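Hypothetical protein S4005 (Shigella flexneri 2a, PDB 1Z67) is of unknown function, but has a helical fold containing a homeodomain-like motif of the helix-turn-helix kind, so nucleic acid binding is possible but unproven. Local coordinates at residues K21-A24 with I25-V29; A77-D80 with L81-L85. All coordinates share one frame; numbering follows the deposited sequence.

Contact 1 of 2, residues K21-A24 with I25-V29; sequences KYQA and ILSWV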
ATOM      1  N   LYS A  21       9.551   5.997  -0.524  1.00 17.96           N
ATOM      2  CA  LYS A  21       8.105   5.702  -0.376  1.00 16.76           C
ATOM      3  C   LYS A  21       7.801   4.199  -0.343  1.00 16.05           C
ATOM      4  O   LYS A  21       6.927   3.762   0.414  1.00 16.72           O
ATOM      5  CB  LYS A  21       7.257   6.383  -1.450  1.00 16.40           C
ATOM      6  CG  LYS A  21       7.518   5.951  -2.857  1.00 16.59           C
ATOM      7  CD  LYS A  21       6.678   6.816  -3.827  1.00 17.63           C
ATOM      8  CE  LYS A  21       6.807   6.346  -5.262  1.00 21.70           C
ATOM      9  NZ  LYS A  21       6.253   7.379  -6.187  1.00 25.41           N
ATOM     10  N   TYR A  22       8.503   3.407  -1.160  1.00 16.32           N
ATOM     11  CA  TYR A  22       8.230   1.966  -1.181  1.00 16.83           C
ATOM     12  C   TYR A  22       8.676   1.251   0.083  1.00 19.21           C
ATOM     13  O   TYR A  22       7.912   0.424   0.602  1.00 19.51           O
ATOM     14  CB  TYR A  22       8.831   1.313  -2.432  1.00 18.60           C
ATOM     15  CG  TYR A  22       8.168   1.814  -3.687  1.00 18.02           C
ATOM     16  CD1 TYR A  22       6.809   1.637  -3.903  1.00 19.05           C
ATOM     17  CD2 TYR A  22       8.915   2.492  -4.652  1.00 21.53           C
ATOM     18  CE1 TYR A  22       6.210   2.106  -5.070  1.00 19.29           C
ATOM     19  CE2 TYR A  22       8.318   2.966  -5.832  1.00 23.77           C
ATOM     20  CZ  TYR A  22       6.972   2.756  -6.019  1.00 22.23           C
ATOM     21  OH  TYR A  22       6.382   3.230  -7.159  1.00 25.12           O
ATOM     22  N   GLN A  23       9.879   1.551   0.577  1.00 20.33           N
ATOM     23  CA  GLN A  23      10.321   0.973   1.865  1.00 21.34           C
ATOM     24  C   GLN A  23       9.342   1.349   2.974  1.00 20.48           C
ATOM     25  O   GLN A  23       9.016   0.540   3.841  1.00 21.93           O
ATOM     26  CB  GLN A  23      11.746   1.390   2.259  1.00 23.63           C
ATOM     27  CG  GLN A  23      12.282   0.707   3.532  1.00 28.00           C
ATOM     28  CD  GLN A  23      12.243  -0.823   3.488  1.00 34.12           C
ATOM     29  OE1 GLN A  23      12.944  -1.469   2.676  1.00 36.70           O
ATOM     30  NE2 GLN A  23      11.445  -1.417   4.390  1.00 34.63           N
ATOM     31  N   ALA A  24       8.871   2.584   2.945  1.00 18.90           N
ATOM     32  CA  ALA A  24       7.952   3.059   3.965  1.00 17.14           C
ATOM     33  C   ALA A  24       6.644   2.284   3.908  1.00 16.83           C
ATOM     34  O   ALA A  24       6.107   1.867   4.944  1.00 16.95           O
ATOM     35  CB  ALA A  24       7.704   4.543   3.801  1.00 17.24           C
ATOM     36  N   ILE A  25       6.125   2.091   2.697  1.00 16.99           N
ATOM     37  CA  ILE A  25       4.856   1.398   2.563  1.00 15.95           C
ATOM     38  C   ILE A  25       5.058  -0.039   3.044  1.00 16.90           C
ATOM     39  O   ILE A  25       4.226  -0.546   3.797  1.00 17.73           O
ATOM     40  CB  ILE A  25       4.337   1.414   1.122  1.00 16.69           C
ATOM     41  CG1 ILE A  25       3.920   2.828   0.740  1.00 16.48           C
ATOM     42  CG2 ILE A  25       3.176   0.387   0.948  1.00 18.51           C
ATOM     43  CD1 ILE A  25       3.713   3.007  -0.732  1.00 17.76           C
ATOM     44  N   LEU A  26       6.168  -0.672   2.648  1.00 18.00           N
ATOM     45  CA  LEU A  26       6.403  -2.084   3.002  1.00 20.83           C
ATOM     46  C   LEU A  26       6.442  -2.274   4.510  1.00 20.73           C
ATOM     47  O   LEU A  26       5.770  -3.190   5.044  1.00 21.00           O
ATOM     48  CB  LEU A  26       7.719  -2.561   2.402  1.00 23.03           C
ATOM     49  CG  LEU A  26       7.561  -3.012   0.956  1.00 28.26           C
ATOM     50  CD1 LEU A  26       6.506  -2.295   0.113  1.00 30.77           C
ATOM     51  CD2 LEU A  26       8.917  -2.963   0.273  1.00 32.33           C
ATOM     52  N   SER A  27       7.216  -1.415   5.181  1.00 20.19           N
ATOM     53  CA  SER A  27       7.393  -1.460   6.632  1.00 20.77           C
ATOM     54  C   SER A  27       6.041  -1.229   7.289  1.00 19.38           C
ATOM     55  O   SER A  27       5.673  -1.957   8.207  1.00 19.58           O
ATOM     56  CB  SER A  27       8.402  -0.413   7.082  1.00 21.95           C
ATOM     57  OG  SER A  27       9.696  -0.812   6.672  1.00 27.56           O
ATOM     58  N   TRP A  28       5.294  -0.240   6.784  1.00 17.58           N
ATOM     59  CA  TRP A  28       3.980   0.090   7.334  1.00 16.14           C
ATOM     60  C   TRP A  28       3.018  -1.102   7.212  1.00 15.57           C
ATOM     61  O   TRP A  28       2.298  -1.415   8.158  1.00 16.75           O
ATOM     62  CB  TRP A  28       3.424   1.312   6.623  1.00 15.88           C
ATOM     63  CG  TRP A  28       1.974   1.587   6.860  1.00 14.56           C
ATOM     64  CD1 TRP A  28       1.409   2.250   7.948  1.00 15.68           C
ATOM     65  CD2 TRP A  28       0.893   1.265   5.985  1.00 14.01           C
ATOM     66  NE1 TRP A  28       0.060   2.352   7.782  1.00 15.70           N
ATOM     67  CE2 TRP A  28      -0.290   1.784   6.588  1.00 15.10           C
ATOM     68  CE3 TRP A  28       0.799   0.639   4.726  1.00 16.09           C
ATOM     69  CZ2 TRP A  28      -1.551   1.639   6.003  1.00 15.51           C
ATOM     70  CZ3 TRP A  28      -0.467   0.524   4.136  1.00 16.91           C
ATOM     71  CH2 TRP A  28      -1.611   1.003   4.784  1.00 16.58           C
ATOM     72  N   VAL A  29       3.028  -1.802   6.071  1.00 15.26           N
ATOM     73  CA  VAL A  29       2.127  -2.941   5.907  1.00 14.96           C
ATOM     74  C   VAL A  29       2.365  -3.960   7.020  1.00 15.31           C
ATOM     75  O   VAL A  29       1.428  -4.456   7.628  1.00 15.60           O
ATOM     76  CB  VAL A  29       2.280  -3.614   4.525  1.00 14.21           C
ATOM     77  CG1 VAL A  29       1.543  -4.987   4.487  1.00 16.42           C
ATOM     78  CG2 VAL A  29       1.775  -2.698   3.412  1.00 14.55           C
TER
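Trp28, bonded through its backbone N to Ala24 O, turns an edge of its indole toward Ile25 O, which lies in the ring plane, while one face of the Tyr22 ring is covered by Lys21 CG, 4.1 Å above its plane and over its centre. The phenol end of Tyr22 makes a weak hydrogen bond through OH to Gln99. These residues belong to helix 21-31 of an all-helical fold, and the contact is one turn of that alpha-helix, made by i to i+4 pairs. Its frame is four backbone bonds, from Ile25 N to Lys21 O, Leu26 N to Tyr22 O, Ser27 N to Gln23 O and Trp28 N to Ala24 O, all between 2.9 and 3.0 Å.

The inward side carries apolar residues. Ile25 rests CG1 3.2 Å from Lys21 O, and the methyl of Ala24 is small enough for Leu85 of helix 75-85 to come close. Trp28 CG is anti to its backbone N (chi1 167°), which carries the indole off the turn and into the core, where NE1 meets Ala77 O and Leu38 and Leu96 pack on it. Lys21 lays its chain along helix 89-106 and forms a salt bridge with Asp18. Leu26, an apolar group, packs on the carbonyl of the previous turn, with CD1 3.1 Å from Tyr22 O. The more exposed side suits a polar pair, Gln23 and Ser27. Gln23 starts away from the turn, but its chain bends at chi2 (55°) and brings NE2 back to Ser27 OG, 2.9 Å away.

Contact 2 of 2, residues A77-D80 with L81-L85; sequences AVSD and LGQKL. With NA (sodium ion), chain B.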
ATOM      1  N   ALA A  77      -4.544   4.269  10.911  1.00 18.75           N
ATOM      2  CA  ALA A  77      -3.692   3.461  10.010  1.00 18.99           C
ATOM      3  C   ALA A  77      -3.002   4.339   8.961  1.00 18.89           C
ATOM      4  O   ALA A  77      -1.785   4.228   8.721  1.00 18.31           O
ATOM      5  CB  ALA A  77      -4.504   2.368   9.327  1.00 19.51           C
ATOM      6  N   VAL A  78      -3.783   5.185   8.312  1.00 17.33           N
ATOM      7  CA  VAL A  78      -3.198   6.033   7.264  1.00 17.43           C
ATOM      8  C   VAL A  78      -2.225   7.056   7.854  1.00 16.81           C
ATOM      9  O   VAL A  78      -1.144   7.277   7.296  1.00 16.15           O
ATOM     10  CB  VAL A  78      -4.292   6.666   6.404  1.00 17.49           C
ATOM     11  CG1 VAL A  78      -3.687   7.554   5.325  1.00 17.78           C
ATOM     12  CG2 VAL A  78      -5.109   5.543   5.754  1.00 17.22           C
ATOM     13  N   SER A  79      -2.585   7.639   9.008  1.00 17.12           N
ATOM     14  CA  SER A  79      -1.715   8.579   9.710  1.00 17.64           C
ATOM     15  C   SER A  79      -0.394   7.907  10.122  1.00 17.93           C
ATOM     16  O   SER A  79       0.663   8.537  10.098  1.00 18.31           O
ATOM     17  CB  SER A  79      -2.432   9.163  10.942  0.60 17.86           C
ATOM     18  OG  SER A  79      -1.550   9.975  11.693  0.60 20.66           O
ATOM     19  N   ASP A  80      -0.453   6.622  10.481  1.00 17.38           N
ATOM     20  CA  ASP A  80       0.756   5.856  10.790  1.00 18.03           C
ATOM     21  C   ASP A  80       1.740   5.888   9.593  1.00 17.31           C
ATOM     22  O   ASP A  80       2.947   6.111   9.754  1.00 18.81           O
ATOM     23  CB  ASP A  80       0.407   4.385  11.141  1.00 16.88           C
ATOM     24  CG  ASP A  80      -0.303   4.226  12.527  1.00 19.01           C
ATOM     25  OD1 ASP A  80      -0.274   5.182  13.340  1.00 21.28           O
ATOM     26  OD2 ASP A  80      -0.896   3.155  12.768  1.00 20.99           O
ATOM     27  N   LEU A  81       1.225   5.672   8.388  1.00 17.06           N
ATOM     28  CA  LEU A  81       2.101   5.734   7.204  1.00 17.01           C
ATOM     29  C   LEU A  81       2.621   7.176   6.987  1.00 17.04           C
ATOM     30  O   LEU A  81       3.811   7.381   6.709  1.00 17.09           O
ATOM     31  CB  LEU A  81       1.361   5.241   5.988  1.00 16.60           C
ATOM     32  CG  LEU A  81       2.166   5.362   4.689  1.00 14.27           C
ATOM     33  CD1 LEU A  81       3.450   4.495   4.752  1.00 15.64           C
ATOM     34  CD2 LEU A  81       1.289   4.920   3.542  1.00 15.65           C
ATOM     35  N   GLY A  82       1.720   8.157   7.138  1.00 16.76           N
ATOM     36  CA  GLY A  82       2.062   9.579   6.984  1.00 17.66           C
ATOM     37  C   GLY A  82       3.199   9.895   7.931  1.00 19.04           C
ATOM     38  O   GLY A  82       4.188  10.505   7.516  1.00 18.79           O
ATOM     39  N   GLN A  83       3.097   9.424   9.176  1.00 19.45           N
ATOM     40  CA  GLN A  83       4.116   9.742  10.167  1.00 21.82           C
ATOM     41  C   GLN A  83       5.468   9.184   9.804  1.00 22.30           C
ATOM     42  O   GLN A  83       6.488   9.858   9.957  1.00 23.85           O
ATOM     43  CB  GLN A  83       3.686   9.225  11.542  0.50 21.99           C
ATOM     44  CG  GLN A  83       2.508   9.979  12.127  0.50 24.10           C
ATOM     45  CD  GLN A  83       1.931   9.288  13.354  0.50 26.33           C
ATOM     46  OE1 GLN A  83       0.716   9.238  13.539  0.50 26.65           O
ATOM     47  NE2 GLN A  83       2.806   8.734  14.192  0.50 28.38           N
ATOM     48  N   LYS A  84       5.466   7.962   9.274  1.00 22.10           N
ATOM     49  CA  LYS A  84       6.683   7.344   8.824  1.00 22.36           C
ATOM     50  C   LYS A  84       7.354   8.172   7.743  1.00 22.94           C
ATOM     51  O   LYS A  84       8.586   8.271   7.712  1.00 24.43           O
ATOM     52  CB  LYS A  84       6.385   5.947   8.280  0.50 22.61           C
ATOM     53  CG  LYS A  84       7.369   4.920   8.722  0.50 23.57           C
ATOM     54  CD  LYS A  84       6.931   3.505   8.363  0.50 24.47           C
ATOM     55  CE  LYS A  84       7.785   2.498   9.126  0.50 25.94           C
ATOM     56  NZ  LYS A  84       7.501   2.551  10.587  0.50 27.24           N
ATOM     57  N   LEU A  85       6.544   8.762   6.863  1.00 21.72           N
ATOM     58  CA  LEU A  85       7.050   9.576   5.775  1.00 22.42           C
ATOM     59  C   LEU A  85       7.266  11.057   6.137  1.00 20.31           C
ATOM     60  O   LEU A  85       7.878  11.808   5.371  1.00 20.62           O
ATOM     61  CB  LEU A  85       6.076   9.489   4.608  1.00 21.63           C
ATOM     62  CG  LEU A  85       5.846   8.127   3.986  1.00 24.78           C
ATOM     63  CD1 LEU A  85       4.643   8.222   3.120  1.00 26.66           C
ATOM     64  CD2 LEU A  85       7.080   7.814   3.206  1.00 26.63           C
TER
HETATM   65 NA    NA B 201      -1.323   7.297  13.994  1.00 48.32          NA
HETATM   66  O   HOH W   1      -2.900   8.628  15.706  1.00 43.83           O
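The sodium site lies on helix 75-85, where Asp80 and Gln83, three residues apart, offer oxygens to the same ion. Asp80 OD1 binds it at 2.5 Å, Gln83 OE1 at a longer 2.9 Å, and a water at 2.7 Å. The two side chains run side by side in the same direction, with carboxylate and amide planes 86° apart.

Ser79 is the second-shell partner: its OG donates to Gln83 OE1 over 3.0 Å, in the plane of that carbonyl and on a lone pair. The extended Gln83 chain reaches back toward Ser79, whose OG, anti to the backbone N (chi1 174°), is turned to meet it. Ser79 and Gln83 each have a second conformer, so this link and the bond from Gln83 OE1 to sodium describe one state. In the backbone, the bond from Gln83 N to Ser79 O is short, 2.7 Å. Leu81 turns its end into the core against Trp28 and Leu96, while Lys84 NZ forms a salt bridge with Glu31.

Gln83 OE1 thus meets both the ion and a hydroxyl proton, which favours the amide oxygen, not its nitrogen, on this side. Asp80 OD2 is hydrogen-bonded to Gln32 NE2, and the carboxylate probably offsets the charge of the cation.

In the fold
Both contacts are single helical turns, contact 1 on helix 21-31 and contact 2 on helix 75-85, and these two helices pack directly on each other. Trp28 ties the two turns together, its NE1 probably bonding to Ala77 O at 2.8 Å. On helix 21-31, Ala24 and Ser27 present small side chains to Leu85 and Lys84 of helix 75-85. Helix 89-106 touches both turns, through Lys21, Ile25 and Trp28 of contact 1 and Val78, Ser79, Leu81 and Leu85 of contact 2. Both are partly buried, but the centre of contact 1 lies about 7 Å from that of the chain, against 11 Å for contact 2. Contact 1's exposed Gln23 sits beside Ser27, whereas contact 2 uses its polar oxygens to hold sodium.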